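Local structure of pesticidal crystal protein Cry4Aa (Bacillus thuringiensis, 2C9K) at residues Y519-R524 with I605-I610; I253-E258 with T471-A476; L547-N552 with Q569-S574. The protein binds midgut epithelial cells of insects and causes their colloid-osmotic lysis, acting as a mosquito-larvicidal, pore-forming delta-endotoxin. One frame throughout, in Å; residues are numbered along the deposited sequence.

Contact 1: Y519-R524 with I605-I610; sequences YFIRIR and IEFLPI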
loop_
_atom_site.group_PDB
_atom_site.type_symbol
_atom_site.label_atom_id
_atom_site.label_comp_id
_atom_site.label_asym_id
_atom_site.label_seq_id
_atom_site.Cartn_x
_atom_site.Cartn_y
_atom_site.Cartn_z
ATOM N N TYR A 519 -17.597 -18.947 -11.840
ATOM C CA TYR A 519 -17.168 -17.563 -11.945
ATOM C C TYR A 519 -16.957 -17.134 -13.377
ATOM O O TYR A 519 -17.205 -17.876 -14.323
ATOM C CB TYR A 519 -15.822 -17.349 -11.233
ATOM C CG TYR A 519 -15.748 -17.751 -9.789
ATOM C CD1 TYR A 519 -15.678 -19.099 -9.419
ATOM C CD2 TYR A 519 -15.741 -16.786 -8.784
ATOM C CE1 TYR A 519 -15.605 -19.480 -8.073
ATOM C CE2 TYR A 519 -15.670 -17.148 -7.436
ATOM C CZ TYR A 519 -15.605 -18.497 -7.087
ATOM O OH TYR A 519 -15.554 -18.852 -5.760
ATOM N N PHE A 520 -16.496 -15.899 -13.496
ATOM C CA PHE A 520 -16.098 -15.301 -14.754
ATOM C C PHE A 520 -14.803 -14.676 -14.263
ATOM O O PHE A 520 -14.794 -14.032 -13.215
ATOM C CB PHE A 520 -17.081 -14.213 -15.225
ATOM C CG PHE A 520 -18.270 -14.757 -15.968
ATOM C CD1 PHE A 520 -19.562 -14.356 -15.636
ATOM C CD2 PHE A 520 -18.104 -15.729 -16.955
ATOM C CE1 PHE A 520 -20.666 -14.921 -16.265
ATOM C CE2 PHE A 520 -19.212 -16.302 -17.592
ATOM C CZ PHE A 520 -20.492 -15.898 -17.242
ATOM N N ILE A 521 -13.693 -14.911 -14.942
ATOM C CA ILE A 521 -12.486 -14.271 -14.469
ATOM C C ILE A 521 -12.343 -13.009 -15.340
ATOM O O ILE A 521 -12.484 -13.061 -16.559
ATOM C CB ILE A 521 -11.234 -15.266 -14.487
ATOM C CG1 ILE A 521 -10.142 -14.763 -15.416
ATOM C CG2 ILE A 521 -11.673 -16.685 -14.815
ATOM C CD1 ILE A 521 -9.345 -13.664 -14.819
ATOM N N ARG A 522 -12.133 -11.869 -14.682
ATOM C CA ARG A 522 -12.022 -10.560 -15.338
ATOM C C ARG A 522 -10.645 -9.953 -15.097
ATOM O O ARG A 522 -10.085 -10.112 -14.022
ATOM C CB ARG A 522 -13.099 -9.637 -14.772
ATOM C CG ARG A 522 -13.166 -8.279 -15.394
ATOM C CD ARG A 522 -14.337 -7.508 -14.829
ATOM N NE ARG A 522 -14.056 -6.927 -13.518
ATOM C CZ ARG A 522 -14.962 -6.288 -12.780
ATOM N NH1 ARG A 522 -16.205 -6.159 -13.221
ATOM N NH2 ARG A 522 -14.628 -5.753 -11.612
ATOM N N ILE A 523 -10.109 -9.243 -16.082
ATOM C CA ILE A 523 -8.776 -8.653 -15.966
ATOM C C ILE A 523 -8.728 -7.120 -16.041
ATOM O O ILE A 523 -9.379 -6.513 -16.896
ATOM C CB ILE A 523 -7.854 -9.240 -17.069
ATOM C CG1 ILE A 523 -7.409 -10.640 -16.672
ATOM C CG2 ILE A 523 -6.645 -8.363 -17.296
ATOM C CD1 ILE A 523 -6.652 -11.320 -17.771
ATOM N N ARG A 524 -7.958 -6.502 -15.141
ATOM C CA ARG A 524 -7.787 -5.044 -15.121
ATOM C C ARG A 524 -6.379 -4.815 -15.654
ATOM O O ARG A 524 -5.397 -5.066 -14.958
ATOM C CB ARG A 524 -7.906 -4.486 -13.693
ATOM C CG ARG A 524 -7.895 -2.951 -13.613
ATOM C CD ARG A 524 -8.339 -2.436 -12.242
ATOM N NE ARG A 524 -8.614 -0.993 -12.206
ATOM C CZ ARG A 524 -7.702 -0.039 -12.004
ATOM N NH1 ARG A 524 -6.428 -0.348 -11.816
ATOM N NH2 ARG A 524 -8.069 1.235 -11.973
ATOM N N ILE A 605 -6.353 -9.550 -11.335
ATOM C CA ILE A 605 -7.060 -10.709 -11.887
ATOM C C ILE A 605 -8.294 -10.774 -11.005
ATOM O O ILE A 605 -8.181 -10.870 -9.784
ATOM C CB ILE A 605 -6.278 -12.022 -11.703
ATOM C CG1 ILE A 605 -4.847 -11.876 -12.226
ATOM C CG2 ILE A 605 -7.003 -13.137 -12.409
ATOM C CD1 ILE A 605 -4.740 -11.524 -13.690
ATOM N N GLU A 606 -9.472 -10.711 -11.601
ATOM C CA GLU A 606 -10.680 -10.721 -10.793
ATOM C C GLU A 606 -11.599 -11.904 -11.020
ATOM O O GLU A 606 -11.769 -12.377 -12.150
ATOM C CB GLU A 606 -11.435 -9.407 -11.001
ATOM C CG GLU A 606 -10.650 -8.218 -10.484
ATOM C CD GLU A 606 -11.351 -6.889 -10.665
ATOM O OE1 GLU A 606 -10.987 -5.935 -9.938
ATOM O OE2 GLU A 606 -12.246 -6.790 -11.531
ATOM N N PHE A 607 -12.170 -12.397 -9.931
ATOM C CA PHE A 607 -13.095 -13.506 -10.014
ATOM C C PHE A 607 -14.480 -13.020 -9.625
ATOM O O PHE A 607 -14.692 -12.524 -8.518
ATOM C CB PHE A 607 -12.664 -14.645 -9.095
ATOM C CG PHE A 607 -11.387 -15.302 -9.511
ATOM C CD1 PHE A 607 -10.157 -14.761 -9.142
ATOM C CD2 PHE A 607 -11.410 -16.456 -10.289
ATOM C CE1 PHE A 607 -8.956 -15.365 -9.543
ATOM C CE2 PHE A 607 -10.228 -17.067 -10.698
ATOM C CZ PHE A 607 -8.992 -16.523 -10.323
ATOM N N LEU A 608 -15.424 -13.147 -10.550
ATOM C CA LEU A 608 -16.789 -12.720 -10.288
ATOM C C LEU A 608 -17.689 -13.924 -10.035
ATOM O O LEU A 608 -17.897 -14.744 -10.928
ATOM C CB LEU A 608 -17.336 -11.929 -11.479
ATOM C CG LEU A 608 -16.503 -10.769 -12.022
ATOM C CD1 LEU A 608 -17.348 -9.961 -13.007
ATOM C CD2 LEU A 608 -16.042 -9.887 -10.886
ATOM N N PRO A 609 -18.221 -14.055 -8.808
ATOM C CA PRO A 609 -19.105 -15.182 -8.492
ATOM C C PRO A 609 -20.348 -15.100 -9.377
ATOM O O PRO A 609 -20.907 -14.015 -9.557
ATOM C CB PRO A 609 -19.451 -14.948 -7.025
ATOM C CG PRO A 609 -18.250 -14.252 -6.500
ATOM C CD PRO A 609 -17.920 -13.271 -7.597
ATOM N N ILE A 610 -20.779 -16.227 -9.933
ATOM C CA ILE A 610 -21.970 -16.222 -10.772
ATOM C C ILE A 610 -23.209 -16.604 -9.957
ATOM O O ILE A 610 -24.246 -15.936 -10.036
ATOM C CB ILE A 610 -21.844 -17.206 -11.948
ATOM C CG1 ILE A 610 -20.669 -16.817 -12.841
ATOM C CG2 ILE A 610 -23.126 -17.203 -12.760
ATOM C CD1 ILE A 610 -20.526 -17.700 -14.063
#
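R522 and E606 face each other as a hydrogen-bonded antiparallel pair in the third, beta-sandwich domain of the active toxin fragment, and their side chains close a salt bridge on the same side of the sheet. Both R522 NE and R522 NH2 converge on E606 OE2, which lies close to the guanidinium plane; the NH2 to OE2 distance is 2.6 Å. The grip is side-on, yet it uses a single carboxylate oxygen, and the guanidinium and carboxylate planes are turned 45° apart. The R522 chain starts with CG anti to the backbone N (chi1 -177°) and bends at chi3, which places NE beside the glutamate. L608 CD2 sits over the centre of one guanidinium face.

Beneath the salt bridge, E606 and R522 exchange backbone bonds, R522 N to E606 O and E606 N to R522 O. Further along, L608 N reaches F520 O at 2.9 Å, almost straight at 172°, whereas the return bond from F520 N is weak.

The other face is mostly apolar. I521 CD1 meets I605 CG2 at 3.4 Å as the two chains run side by side, and Y519 CD2 packs on F607 CB at 3.8 Å, while Y519 OH bonds H512. I523, I605 and F607 then rest on F589 and L587 of strand 584-591, in the other sandwich sheet.

A second shell holds the polar groups. E606 OE1 accepts from Y251 OH and Q473 NE2, R522 NH1 donates to K250 O, and Y251 makes a cation-pi contact with R522; these donors, with K250 O and the Y251 ring, would be expected to stabilise the charged pair. At I610, CD1 stands over one face of the F520 ring in a CH-pi contact, 3.7 Å from its centroid and displaced toward the rim.

Contact 2: I253-E258 with T471-A476; sequences IGVQSE and TTQIPA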
loop_
_atom_site.group_PDB
_atom_site.type_symbol
_atom_site.label_atom_id
_atom_site.label_comp_id
_atom_site.label_asym_id
_atom_site.label_seq_id
_atom_site.Cartn_x
_atom_site.Cartn_y
_atom_site.Cartn_z
ATOM N N ILE A 253 -21.515 -6.255 -5.953
ATOM C CA ILE A 253 -21.719 -6.984 -4.711
ATOM C C ILE A 253 -20.616 -6.974 -3.647
ATOM O O ILE A 253 -20.688 -7.745 -2.691
ATOM C CB ILE A 253 -22.054 -8.449 -5.039
ATOM C CG1 ILE A 253 -20.814 -9.151 -5.602
ATOM C CG2 ILE A 253 -23.164 -8.495 -6.086
ATOM C CD1 ILE A 253 -21.026 -10.608 -5.940
ATOM N N GLY A 254 -19.609 -6.120 -3.781
ATOM C CA GLY A 254 -18.558 -6.114 -2.775
ATOM C C GLY A 254 -17.244 -6.609 -3.345
ATOM O O GLY A 254 -17.229 -7.270 -4.383
ATOM N N VAL A 255 -16.139 -6.304 -2.672
ATOM C CA VAL A 255 -14.829 -6.706 -3.171
ATOM C C VAL A 255 -13.804 -6.907 -2.089
ATOM O O VAL A 255 -13.730 -6.122 -1.149
ATOM C CB VAL A 255 -14.191 -5.630 -4.069
ATOM C CG1 VAL A 255 -13.385 -6.296 -5.175
ATOM C CG2 VAL A 255 -15.240 -4.674 -4.593
ATOM N N GLN A 256 -12.982 -7.934 -2.246
ATOM C CA GLN A 256 -11.908 -8.182 -1.300
ATOM C C GLN A 256 -10.625 -7.844 -2.057
ATOM O O GLN A 256 -10.275 -8.515 -3.024
ATOM C CB GLN A 256 -11.900 -9.645 -0.851
ATOM C CG GLN A 256 -10.880 -9.956 0.233
ATOM C CD GLN A 256 -11.013 -9.033 1.435
ATOM O OE1 GLN A 256 -10.694 -7.841 1.364
ATOM N NE2 GLN A 256 -11.489 -9.581 2.548
ATOM N N SER A 257 -9.937 -6.791 -1.637
ATOM C CA SER A 257 -8.713 -6.393 -2.311
ATOM C C SER A 257 -7.556 -6.317 -1.330
ATOM O O SER A 257 -7.765 -6.397 -0.124
ATOM C CB SER A 257 -8.909 -5.031 -2.972
ATOM O OG SER A 257 -9.095 -4.035 -1.993
ATOM N N GLU A 258 -6.340 -6.166 -1.851
ATOM C CA GLU A 258 -5.155 -6.074 -1.007
ATOM C C GLU A 258 -4.132 -5.083 -1.561
ATOM O O GLU A 258 -4.197 -4.688 -2.721
ATOM C CB GLU A 258 -4.526 -7.463 -0.835
ATOM C CG GLU A 258 -4.050 -8.145 -2.120
ATOM C CD GLU A 258 -3.736 -9.638 -1.917
ATOM O OE1 GLU A 258 -2.964 -10.208 -2.717
ATOM O OE2 GLU A 258 -4.273 -10.251 -0.967
ATOM N N THR A 471 -16.708 -10.260 -5.182
ATOM C CA THR A 471 -15.641 -10.211 -6.166
ATOM C C THR A 471 -14.289 -10.265 -5.490
ATOM O O THR A 471 -14.003 -9.485 -4.580
ATOM C CB THR A 471 -15.722 -8.931 -7.017
ATOM O OG1 THR A 471 -16.894 -8.984 -7.841
ATOM C CG2 THR A 471 -14.488 -8.792 -7.900
ATOM N N THR A 472 -13.460 -11.200 -5.934
ATOM C CA THR A 472 -12.126 -11.346 -5.387
ATOM C C THR A 472 -11.164 -10.664 -6.335
ATOM O O THR A 472 -11.194 -10.889 -7.543
ATOM C CB THR A 472 -11.740 -12.818 -5.243
ATOM O OG1 THR A 472 -12.658 -13.457 -4.354
ATOM C CG2 THR A 472 -10.336 -12.952 -4.677
ATOM N N GLN A 473 -10.315 -9.819 -5.772
ATOM C CA GLN A 473 -9.336 -9.072 -6.543
ATOM C C GLN A 473 -7.959 -9.631 -6.205
ATOM O O GLN A 473 -7.507 -9.504 -5.070
ATOM C CB GLN A 473 -9.425 -7.598 -6.144
ATOM C CG GLN A 473 -8.895 -6.602 -7.154
ATOM C CD GLN A 473 -9.283 -5.179 -6.795
ATOM O OE1 GLN A 473 -8.830 -4.632 -5.792
ATOM N NE2 GLN A 473 -10.143 -4.579 -7.610
ATOM N N ILE A 474 -7.308 -10.270 -7.176
ATOM C CA ILE A 474 -5.975 -10.832 -6.965
ATOM C C ILE A 474 -4.935 -10.147 -7.841
ATOM O O ILE A 474 -4.871 -10.394 -9.054
ATOM C CB ILE A 474 -5.919 -12.342 -7.285
ATOM C CG1 ILE A 474 -6.846 -13.124 -6.348
ATOM C CG2 ILE A 474 -4.489 -12.845 -7.116
ATOM C CD1 ILE A 474 -6.787 -14.626 -6.542
ATOM N N PRO A 475 -4.103 -9.274 -7.240
ATOM C CA PRO A 475 -3.053 -8.548 -7.963
ATOM C C PRO A 475 -2.201 -9.526 -8.769
ATOM O O PRO A 475 -1.894 -10.615 -8.296
ATOM C CB PRO A 475 -2.258 -7.893 -6.841
ATOM C CG PRO A 475 -3.289 -7.648 -5.811
ATOM C CD PRO A 475 -4.090 -8.918 -5.810
ATOM N N ALA A 476 -1.816 -9.136 -9.980
ATOM C CA ALA A 476 -1.000 -10.002 -10.831
ATOM C C ALA A 476 0.381 -10.296 -10.229
ATOM O O ALA A 476 1.009 -11.299 -10.558
ATOM C CB ALA A 476 -0.847 -9.381 -12.207
HETATM O O HOH W 1 -18.894 -6.757 -6.681
HETATM O O HOH W 2 -8.581 -10.805 -2.805
HETATM O O HOH W 3 -6.596 -6.305 -4.697
#
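V255 with T471, and Q256 with T472, are parallel bridges, and the two segments run only 21° apart. Three backbone hydrogen bonds carry the pairing. Q256 N donates to T471 O at 3.0 Å and Q473 N to Q256 O, both nearly in line with the carbonyl, whereas T471 N approaches G254 O from above the carbonyl plane, 41° out of it.

Three waters add bridges between the segments. One accepts from I253 N, donates to G254 O and bonds T471 OG1. A second donates to both Q256 O and Q473 O; a third accepts a hydrogen bond from E258 N and donates one to Q473 OE1 at 3.0 Å.

Apolar contact is modest: V255 CG1 and T471 CG2 lie side by side at 3.9 Å, and E258 CG touches P475 CG at 3.8 Å.

Two polar side-chain ends find partners beyond the segments: E258 OE1 in a salt bridge with K478, Q473 NE2 in a hydrogen bond to E606 OE1.

V255 also bonds F17 of the N-terminal helical domain through its backbone. The bridges add strand 255-256, parallel, to a sheet of the third, beta-sandwich domain, an interdomain junction consistent with the three-domain delta-endotoxin fold.

Contact 3: L547-N552 with Q569-S574; sequences LGMALN and QYLEFS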
loop_
_atom_site.group_PDB
_atom_site.type_symbol
_atom_site.label_atom_id
_atom_site.label_comp_id
_atom_site.label_asym_id
_atom_site.label_seq_id
_atom_site.Cartn_x
_atom_site.Cartn_y
_atom_site.Cartn_z
ATOM N N LEU A 547 -9.647 -20.293 -21.316
ATOM C CA LEU A 547 -10.165 -18.999 -21.719
ATOM C C LEU A 547 -9.181 -18.217 -22.579
ATOM O O LEU A 547 -7.971 -18.362 -22.445
ATOM C CB LEU A 547 -10.520 -18.184 -20.481
ATOM C CG LEU A 547 -11.403 -18.857 -19.427
ATOM C CD1 LEU A 547 -10.654 -20.012 -18.769
ATOM C CD2 LEU A 547 -11.794 -17.825 -18.381
ATOM N N GLY A 548 -9.710 -17.386 -23.465
ATOM C CA GLY A 548 -8.859 -16.592 -24.327
ATOM C C GLY A 548 -9.598 -15.364 -24.808
ATOM O O GLY A 548 -10.823 -15.380 -24.929
ATOM N N MET A 549 -8.862 -14.292 -25.078
ATOM C CA MET A 549 -9.479 -13.063 -25.549
ATOM C C MET A 549 -8.452 -12.034 -26.056
ATOM O O MET A 549 -7.257 -12.117 -25.758
ATOM C CB MET A 549 -10.338 -12.456 -24.427
ATOM C CG MET A 549 -9.560 -12.045 -23.190
ATOM S SD MET A 549 -10.563 -11.318 -21.853
ATOM C CE MET A 549 -11.743 -10.307 -22.809
ATOM N N ALA A 550 -8.936 -11.073 -26.836
ATOM C CA ALA A 550 -8.101 -10.013 -27.380
ATOM C C ALA A 550 -8.248 -8.781 -26.499
ATOM O O ALA A 550 -9.358 -8.426 -26.097
ATOM C CB ALA A 550 -8.531 -9.686 -28.792
ATOM N N LEU A 551 -7.128 -8.140 -26.189
ATOM C CA LEU A 551 -7.139 -6.944 -25.363
ATOM C C LEU A 551 -7.246 -5.721 -26.268
ATOM O O LEU A 551 -6.860 -5.774 -27.435
ATOM C CB LEU A 551 -5.860 -6.877 -24.526
ATOM C CG LEU A 551 -5.729 -7.957 -23.450
ATOM C CD1 LEU A 551 -4.399 -7.796 -22.729
ATOM C CD2 LEU A 551 -6.881 -7.846 -22.469
ATOM N N ASN A 552 -7.773 -4.623 -25.733
ATOM C CA ASN A 552 -7.934 -3.398 -26.510
ATOM C C ASN A 552 -6.933 -2.336 -26.085
ATOM O O ASN A 552 -6.416 -2.368 -24.964
ATOM C CB ASN A 552 -9.337 -2.832 -26.318
ATOM C CG ASN A 552 -10.420 -3.817 -26.692
ATOM O OD1 ASN A 552 -11.515 -3.785 -26.125
ATOM N ND2 ASN A 552 -10.132 -4.690 -27.656
ATOM N N GLN A 569 -8.363 -0.427 -17.938
ATOM C CA GLN A 569 -9.727 -0.835 -18.250
ATOM C C GLN A 569 -10.011 -2.279 -17.857
ATOM O O GLN A 569 -9.121 -2.987 -17.372
ATOM C CB GLN A 569 -10.006 -0.609 -19.735
ATOM C CG GLN A 569 -10.077 0.870 -20.093
ATOM C CD GLN A 569 -11.180 1.598 -19.333
ATOM O OE1 GLN A 569 -11.196 2.830 -19.267
ATOM N NE2 GLN A 569 -12.119 0.833 -18.764
ATOM N N TYR A 570 -11.249 -2.719 -18.064
ATOM C CA TYR A 570 -11.635 -4.069 -17.682
ATOM C C TYR A 570 -12.160 -4.961 -18.791
ATOM O O TYR A 570 -13.093 -4.597 -19.504
ATOM C CB TYR A 570 -12.708 -4.021 -16.594
ATOM C CG TYR A 570 -12.298 -3.384 -15.285
ATOM C CD1 TYR A 570 -11.986 -2.026 -15.209
ATOM C CD2 TYR A 570 -12.284 -4.133 -14.103
ATOM C CE1 TYR A 570 -11.674 -1.426 -13.989
ATOM C CE2 TYR A 570 -11.976 -3.545 -12.877
ATOM C CZ TYR A 570 -11.675 -2.191 -12.830
ATOM O OH TYR A 570 -11.384 -1.609 -11.627
ATOM N N LEU A 571 -11.566 -6.142 -18.921
ATOM C CA LEU A 571 -12.019 -7.121 -19.905
ATOM C C LEU A 571 -12.306 -8.408 -19.155
ATOM O O LEU A 571 -11.643 -8.717 -18.164
ATOM C CB LEU A 571 -10.974 -7.365 -20.999
ATOM C CG LEU A 571 -11.128 -6.421 -22.193
ATOM C CD1 LEU A 571 -10.087 -6.734 -23.259
ATOM C CD2 LEU A 571 -12.538 -6.563 -22.746
ATOM N N GLU A 572 -13.295 -9.153 -19.637
ATOM C CA GLU A 572 -13.720 -10.390 -19.001
ATOM C C GLU A 572 -13.766 -11.525 -20.013
ATOM O O GLU A 572 -14.205 -11.335 -21.146
ATOM C CB GLU A 572 -15.109 -10.167 -18.413
ATOM C CG GLU A 572 -15.621 -11.242 -17.503
ATOM C CD GLU A 572 -16.974 -10.878 -16.919
ATOM O OE1 GLU A 572 -17.099 -9.778 -16.328
ATOM O OE2 GLU A 572 -17.915 -11.690 -17.049
ATOM N N PHE A 573 -13.307 -12.705 -19.615
ATOM C CA PHE A 573 -13.338 -13.844 -20.513
ATOM C C PHE A 573 -14.779 -14.333 -20.603
ATOM O O PHE A 573 -15.539 -14.215 -19.645
ATOM C CB PHE A 573 -12.450 -14.964 -19.992
ATOM C CG PHE A 573 -11.003 -14.605 -19.915
ATOM C CD1 PHE A 573 -10.446 -14.168 -18.725
ATOM C CD2 PHE A 573 -10.185 -14.737 -21.029
ATOM C CE1 PHE A 573 -9.091 -13.871 -18.639
ATOM C CE2 PHE A 573 -8.829 -14.443 -20.958
ATOM C CZ PHE A 573 -8.278 -14.009 -19.760
ATOM N N SER A 574 -15.148 -14.890 -21.751
ATOM C CA SER A 574 -16.503 -15.371 -21.961
ATOM C C SER A 574 -16.852 -16.635 -21.185
ATOM O O SER A 574 -17.720 -16.612 -20.313
ATOM C CB SER A 574 -16.745 -15.590 -23.453
ATOM O OG SER A 574 -15.758 -16.432 -24.013
#
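M549 and F573 meet in a side-chain contact between the two sheets of the third, beta-sandwich domain, made by strand 545-550, outermost in its own sheet, and strand 569-572 with the residues after it. The evidence for face-to-face packing is geometric: the short strand axes approach no closer than 8.5 Å, too far for strand pairing, and run 137° apart, so side chains, mostly apolar, span the gap.

M549 SD lies over one face of the F573 ring, 3.7 Å from the centroid and 19° off the normal, shifted toward the rim near CD2 and CE2. CG of M549 falls between the backbone N and the carbonyl carbon (chi1 63°), and meets F573 CE2 at 3.4 Å. After the bend at chi3, CE turns to L571, 3.5 Å from its CB.

On the other flank L547 crosses F573 at about a right angle, its CD2 reaching F573 CB at 3.3 Å and its CB lying near CD2 of the ring. F573 thus has L547 at its base and M549 across its face. Beyond the methionine, L571 sends CD1 to L551 CD2 at 3.5 Å, and the two leucines cross obliquely.

Neighbouring strands complete the layer: M549 and L551 touch I537, and F573 rests on both L539 of strand 536-541 and I521 of strand 517-527. L571 also lies against Y525.

A Met-aromatic contact flanked by leucines, set between two beta-sheets, is inter-sheet packing of a beta-sandwich, here at the partly buried margin where strand 545-550 borders its sheet.

In the fold
Contact 1 lies between the other two, its centre about 9 Å from that of contact 2 and about 11 Å from that of contact 3; the centres of contacts 2 and 3 are about 18 Å apart and their nearest atoms about 5 Å, without touching. All three reach one mixed sheet. Strand 600-609 neighbours strand 471-475, with I605 O and I474 N 2.8 Å apart, while strand 517-527 neighbours strand 569-572. Along the chain contact 2 closes before contact 1 opens, and contact 3 nests inside the loop of contact 1. Together they trace a path from the domain junction, through the sheet, to its packing against the five-stranded sheet that holds strand 545-550.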